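Local coordinates for odorant binding protein (AGAP010409-PA) (Anopheles gambiae, PDB 3L4A) that probably binds odorant molecules as a secreted, mainly helical carrier of the insect PBP/GOBP odorant-binding protein family, at residues 40-45 / 99-104; 83-88 / 104-109. One frame throughout, in Å; residues are numbered along the deposited sequence.

Contact 1: 40-45 / 99-104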
loop_
_atom_site.group_PDB
_atom_site.type_symbol
_atom_site.label_atom_id
_atom_site.label_comp_id
_atom_site.label_asym_id
_atom_site.label_seq_id
_atom_site.Cartn_x
_atom_site.Cartn_y
_atom_site.Cartn_z
ATOM N N CYS A 40 4.800 0.434 -9.260
ATOM C CA CYS A 40 4.347 1.800 -9.461
ATOM C C CYS A 40 2.841 1.945 -9.290
ATOM O O CYS A 40 2.367 2.969 -8.800
ATOM C CB CYS A 40 4.800 2.338 -10.820
ATOM S SG CYS A 40 6.586 2.615 -10.939
ATOM N N PHE A 41 2.090 0.918 -9.671
ATOM C CA PHE A 41 0.649 0.927 -9.476
ATOM C C PHE A 41 0.300 1.005 -7.984
ATOM O O PHE A 41 -0.555 1.794 -7.578
ATOM C CB PHE A 41 0.005 -0.304 -10.121
ATOM C CG PHE A 41 -1.493 -0.313 -10.028
ATOM C CD1 PHE A 41 -2.255 0.448 -10.903
ATOM C CD2 PHE A 41 -2.139 -1.062 -9.059
ATOM C CE1 PHE A 41 -3.632 0.449 -10.828
ATOM C CE2 PHE A 41 -3.522 -1.064 -8.970
ATOM C CZ PHE A 41 -4.271 -0.302 -9.857
ATOM N N VAL A 42 0.959 0.176 -7.177
ATOM C CA VAL A 42 0.729 0.173 -5.741
ATOM C C VAL A 42 1.101 1.522 -5.128
ATOM O O VAL A 42 0.366 2.064 -4.300
ATOM C CB VAL A 42 1.497 -0.975 -5.083
ATOM C CG1 VAL A 42 1.583 -0.762 -3.572
ATOM C CG2 VAL A 42 0.823 -2.296 -5.441
ATOM N N ARG A 43 2.219 2.092 -5.557
ATOM C CA ARG A 43 2.568 3.443 -5.123
ATOM C C ARG A 43 1.442 4.427 -5.448
ATOM O O ARG A 43 1.040 5.225 -4.608
ATOM C CB ARG A 43 3.866 3.910 -5.770
ATOM C CG ARG A 43 4.191 5.370 -5.487
ATOM C CD ARG A 43 5.568 5.725 -5.997
ATOM N NE ARG A 43 5.868 7.144 -5.818
ATOM C CZ ARG A 43 5.581 8.082 -6.715
ATOM N NH1 ARG A 43 5.002 7.751 -7.864
ATOM N NH2 ARG A 43 5.887 9.347 -6.469
ATOM N N CYS A 44 0.941 4.379 -6.677
ATOM C CA CYS A 44 -0.096 5.300 -7.116
ATOM C C CYS A 44 -1.350 5.183 -6.256
ATOM O O CYS A 44 -1.911 6.185 -5.825
ATOM C CB CYS A 44 -0.428 5.041 -8.589
ATOM S SG CYS A 44 -1.669 6.165 -9.269
ATOM N N ILE A 45 -1.802 3.954 -6.015
ATOM C CA ILE A 45 -3.008 3.743 -5.213
ATOM C C ILE A 45 -2.793 4.265 -3.790
ATOM O O ILE A 45 -3.664 4.918 -3.205
ATOM C CB ILE A 45 -3.398 2.253 -5.153
ATOM C CG1 ILE A 45 -3.759 1.726 -6.549
ATOM C CG2 ILE A 45 -4.535 2.042 -4.161
ATOM C CD1 ILE A 45 -4.866 2.464 -7.223
ATOM N N ARG A 99 10.132 1.200 -3.397
ATOM C CA ARG A 99 10.013 1.580 -1.995
ATOM C C ARG A 99 8.577 1.433 -1.488
ATOM O O ARG A 99 8.344 0.855 -0.418
ATOM C CB ARG A 99 10.515 3.009 -1.782
ATOM C CG ARG A 99 10.592 3.422 -0.324
ATOM C CD ARG A 99 10.787 4.916 -0.187
ATOM N NE ARG A 99 12.065 5.329 -0.753
ATOM C CZ ARG A 99 12.415 6.594 -0.948
ATOM N NH1 ARG A 99 11.577 7.572 -0.625
ATOM N NH2 ARG A 99 13.599 6.879 -1.474
ATOM N N ALA A 100 7.615 1.960 -2.245
ATOM C CA ALA A 100 6.217 1.873 -1.841
ATOM C C ALA A 100 5.764 0.423 -1.794
ATOM O O ALA A 100 5.061 0.015 -0.874
ATOM C CB ALA A 100 5.321 2.679 -2.789
ATOM N N TYR A 101 6.157 -0.364 -2.793
ATOM C CA TYR A 101 5.749 -1.759 -2.828
ATOM C C TYR A 101 6.311 -2.525 -1.627
ATOM O O TYR A 101 5.588 -3.279 -0.965
ATOM C CB TYR A 101 6.198 -2.398 -4.141
ATOM C CG TYR A 101 5.682 -3.802 -4.347
ATOM C CD1 TYR A 101 6.467 -4.901 -4.027
ATOM C CD2 TYR A 101 4.419 -4.032 -4.879
ATOM C CE1 TYR A 101 5.997 -6.191 -4.214
ATOM C CE2 TYR A 101 3.936 -5.323 -5.068
ATOM C CZ TYR A 101 4.737 -6.394 -4.733
ATOM O OH TYR A 101 4.283 -7.682 -4.915
ATOM N N SER A 102 7.596 -2.314 -1.344
ATOM C CA SER A 102 8.227 -2.926 -0.183
ATOM C C SER A 102 7.508 -2.531 1.101
ATOM O O SER A 102 7.245 -3.369 1.961
ATOM C CB SER A 102 9.702 -2.546 -0.089
ATOM O OG SER A 102 10.309 -3.215 1.004
ATOM N N ALA A 103 7.178 -1.250 1.229
ATOM C CA ALA A 103 6.476 -0.771 2.412
ATOM C C ALA A 103 5.166 -1.521 2.594
ATOM O O ALA A 103 4.872 -2.028 3.681
ATOM C CB ALA A 103 6.226 0.730 2.303
ATOM N N PHE A 104 4.377 -1.605 1.528
ATOM C CA PHE A 104 3.074 -2.241 1.636
ATOM C C PHE A 104 3.135 -3.747 1.896
ATOM O O PHE A 104 2.183 -4.327 2.411
ATOM C CB PHE A 104 2.195 -1.903 0.433
ATOM C CG PHE A 104 1.489 -0.576 0.563
ATOM C CD1 PHE A 104 0.399 -0.440 1.410
ATOM C CD2 PHE A 104 1.924 0.535 -0.150
ATOM C CE1 PHE A 104 -0.254 0.777 1.544
ATOM C CE2 PHE A 104 1.273 1.754 -0.030
ATOM C CZ PHE A 104 0.180 1.872 0.820
#
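V42 and R43 of helix 36-48 meet A100, Y101 and F104 of helix 96-105. The short axes come within 8.0 Å and cross at 75°. C40 faces away and forms a disulfide with C97. V42 carries most of the contact, and its two methyls divide the work. CG1 is anti to the backbone N (chi1 164°) and approaches the F104 ring obliquely, with V42 CG1 3.7 Å from F104 CD2. The two side chains slide past each other in opposite directions. CG2 turns to the Y101 ring and meets its edge near the ring plane, V42 CG2 to Y101 CD2 being 4.0 Å. Next in the chain, R43 packs through the base of its side chain. R43 CB lies 3.5 Å from A100 CB, where the small alanine lets the backbones come close: R43 CA and A100 CA are 5.2 Å apart. Beyond this the R43 chain is extended as far as NE, then turns (chi4 -89°), and NH2 forms a salt bridge with D54. Y101 OH likewise bonds elsewhere, to the carbonyl of F32. C44 faces away, in a disulfide with C11. The helix-helix interface is therefore apolar, and the polar ends of R43 and Y101 find partners outside it.

Contact 2: 83-88 / 104-109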
loop_
_atom_site.group_PDB
_atom_site.type_symbol
_atom_site.label_atom_id
_atom_site.label_comp_id
_atom_site.label_asym_id
_atom_site.label_seq_id
_atom_site.Cartn_x
_atom_site.Cartn_y
_atom_site.Cartn_z
ATOM N N ALA A 83 7.759 -1.276 13.254
ATOM C CA ALA A 83 8.961 -2.103 13.284
ATOM C C ALA A 83 9.238 -2.800 11.943
ATOM O O ALA A 83 10.386 -2.844 11.481
ATOM C CB ALA A 83 8.866 -3.127 14.409
ATOM N N CYS A 84 8.191 -3.333 11.325
ATOM C CA CYS A 84 8.329 -3.975 10.026
ATOM C C CYS A 84 8.882 -2.984 9.007
ATOM O O CYS A 84 9.819 -3.292 8.278
ATOM C CB CYS A 84 6.979 -4.518 9.569
ATOM S SG CYS A 84 7.026 -5.378 7.987
ATOM N N LEU A 85 8.301 -1.790 8.965
ATOM C CA LEU A 85 8.720 -0.777 8.001
ATOM C C LEU A 85 10.145 -0.316 8.264
ATOM O O LEU A 85 10.924 -0.129 7.334
ATOM C CB LEU A 85 7.744 0.410 8.025
ATOM C CG LEU A 85 6.349 0.017 7.543
ATOM C CD1 LEU A 85 5.285 1.026 7.948
ATOM C CD2 LEU A 85 6.370 -0.165 6.021
ATOM N N GLU A 86 10.496 -0.132 9.530
ATOM C CA GLU A 86 11.855 0.265 9.864
ATOM C C GLU A 86 12.843 -0.793 9.376
ATOM O O GLU A 86 13.921 -0.459 8.864
ATOM C CB GLU A 86 11.996 0.503 11.374
ATOM C CG GLU A 86 11.278 1.747 11.883
ATOM C CD GLU A 86 11.889 3.036 11.362
ATOM O OE1 GLU A 86 13.079 3.021 10.980
ATOM O OE2 GLU A 86 11.180 4.065 11.334
ATOM N N ALA A 87 12.469 -2.062 9.515
ATOM C CA ALA A 87 13.346 -3.164 9.125
ATOM C C ALA A 87 13.579 -3.222 7.622
ATOM O O ALA A 87 14.533 -3.847 7.165
ATOM C CB ALA A 87 12.801 -4.498 9.631
ATOM N N LYS A 88 12.712 -2.566 6.858
ATOM C CA LYS A 88 12.834 -2.552 5.403
ATOM C C LYS A 88 13.740 -1.445 4.869
ATOM O O LYS A 88 13.982 -1.371 3.661
ATOM C CB LYS A 88 11.453 -2.480 4.765
ATOM C CG LYS A 88 10.713 -3.796 4.873
ATOM C CD LYS A 88 9.304 -3.680 4.363
ATOM C CE LYS A 88 8.712 -5.066 4.121
ATOM N NZ LYS A 88 9.290 -5.714 2.910
ATOM N N PHE A 104 4.377 -1.605 1.528
ATOM C CA PHE A 104 3.074 -2.241 1.636
ATOM C C PHE A 104 3.135 -3.747 1.896
ATOM O O PHE A 104 2.183 -4.327 2.411
ATOM C CB PHE A 104 2.195 -1.903 0.433
ATOM C CG PHE A 104 1.489 -0.576 0.563
ATOM C CD1 PHE A 104 0.399 -0.440 1.410
ATOM C CD2 PHE A 104 1.924 0.535 -0.150
ATOM C CE1 PHE A 104 -0.254 0.777 1.544
ATOM C CE2 PHE A 104 1.273 1.754 -0.030
ATOM C CZ PHE A 104 0.180 1.872 0.820
ATOM N N GLN A 105 4.258 -4.383 1.580
ATOM C CA GLN A 105 4.408 -5.791 1.924
ATOM C C GLN A 105 4.246 -6.034 3.430
ATOM O O GLN A 105 3.813 -7.111 3.847
ATOM C CB GLN A 105 5.743 -6.346 1.428
ATOM C CG GLN A 105 5.813 -6.516 -0.087
ATOM C CD GLN A 105 7.143 -7.065 -0.533
ATOM O OE1 GLN A 105 7.207 -7.914 -1.423
ATOM N NE2 GLN A 105 8.216 -6.595 0.091
ATOM N N CYS A 106 4.582 -5.039 4.243
ATOM C CA CYS A 106 4.400 -5.174 5.688
ATOM C C CYS A 106 2.944 -5.406 6.057
ATOM O O CYS A 106 2.653 -6.084 7.042
ATOM C CB CYS A 106 4.912 -3.936 6.412
ATOM S SG CYS A 106 6.704 -3.926 6.573
ATOM N N LEU A 107 2.034 -4.865 5.255
ATOM C CA LEU A 107 0.607 -4.930 5.574
ATOM C C LEU A 107 -0.123 -6.032 4.806
ATOM O O LEU A 107 -1.347 -6.131 4.873
ATOM C CB LEU A 107 -0.068 -3.564 5.386
ATOM C CG LEU A 107 0.202 -2.529 6.491
ATOM C CD1 LEU A 107 1.567 -1.885 6.331
ATOM C CD2 LEU A 107 -0.881 -1.460 6.519
ATOM N N ARG A 108 0.623 -6.864 4.084
ATOM C CA ARG A 108 0.008 -7.908 3.263
ATOM C C ARG A 108 -0.899 -8.828 4.079
ATOM O O ARG A 108 -2.054 -9.047 3.709
ATOM C CB ARG A 108 1.081 -8.724 2.531
ATOM C CG ARG A 108 0.540 -9.986 1.851
ATOM C CD ARG A 108 1.635 -10.730 1.093
ATOM N NE ARG A 108 1.132 -11.971 0.504
ATOM C CZ ARG A 108 1.898 -13.008 0.181
ATOM N NH1 ARG A 108 3.206 -12.957 0.392
ATOM N NH2 ARG A 108 1.357 -14.098 -0.350
ATOM N N GLU A 109 -0.378 -9.369 5.171
ATOM C CA GLU A 109 -1.145 -10.308 5.988
ATOM C C GLU A 109 -2.442 -9.673 6.497
ATOM O O GLU A 109 -3.475 -10.331 6.555
ATOM C CB GLU A 109 -0.308 -10.843 7.157
ATOM C CG GLU A 109 0.820 -11.785 6.759
ATOM C CD GLU A 109 2.112 -11.060 6.425
ATOM O OE1 GLU A 109 3.150 -11.746 6.275
ATOM O OE2 GLU A 109 2.094 -9.812 6.319
#
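C84 and C106 are joined by a disulfide, with C84 SG 2.1 Å from C106 SG and a torsion of -90° about the S-S bond. That value is close to the relaxed one for a disulfide and gives no sign of strain. C84 SG is anti to its backbone N (chi1 -178°), and C106 SG is anti to its carbonyl carbon. Two side chains of helix 75-87 and its end pack on the C106 sulfur. L85 brings a methyl, with L85 CD2 3.8 Å from C106 SG. K88 lays its aliphatic part there too, K88 CE being 3.4 Å from C106 SG. The K88 chain then bends at its last torsion (chi4 -73°). Its ammonium group makes a weak hydrogen bond to S102 OG. The K88 and Q105 side chains cross at about a right angle. Further out, C106 sits in the type I turn Q105-R108, between helices 96-105 and 108-117. R108 N bonds to Q105 O at 3.2 Å across this turn, and L107 is the N-cap of the next helix. H81 also touches C106. The covalent link thus fixes the bend to helix 75-87, while the L85 methyl and the K88 methylenes pack on C106 SG.

In the fold
After helices 5-14 and 21-28 the chain reaches helix 36-48, which carries 40-45. It then passes through the small two-stranded sheet and helices 60-66 and 75-87. At the end of the latter lies 83-88. Helix 96-105 follows, and its 99-104 segment closes contact 1 over 53 intervening residues. Contact 2 closes at 104-109, over only 15. The segments alternate, so the two loops cross. F104 lies in a segment of each contact, but packs across contact 1 only. S102 O also lies 3.1 Å from K88 CE, so the two contacts touch. Helix 96-105 is tied to helix 36-48 by apolar packing and by C40-C97. C84-C106 ties the turn after it to helix 75-87. With C11-C44, this completes the three interlocked disulfides of classical insect odorant-binding proteins.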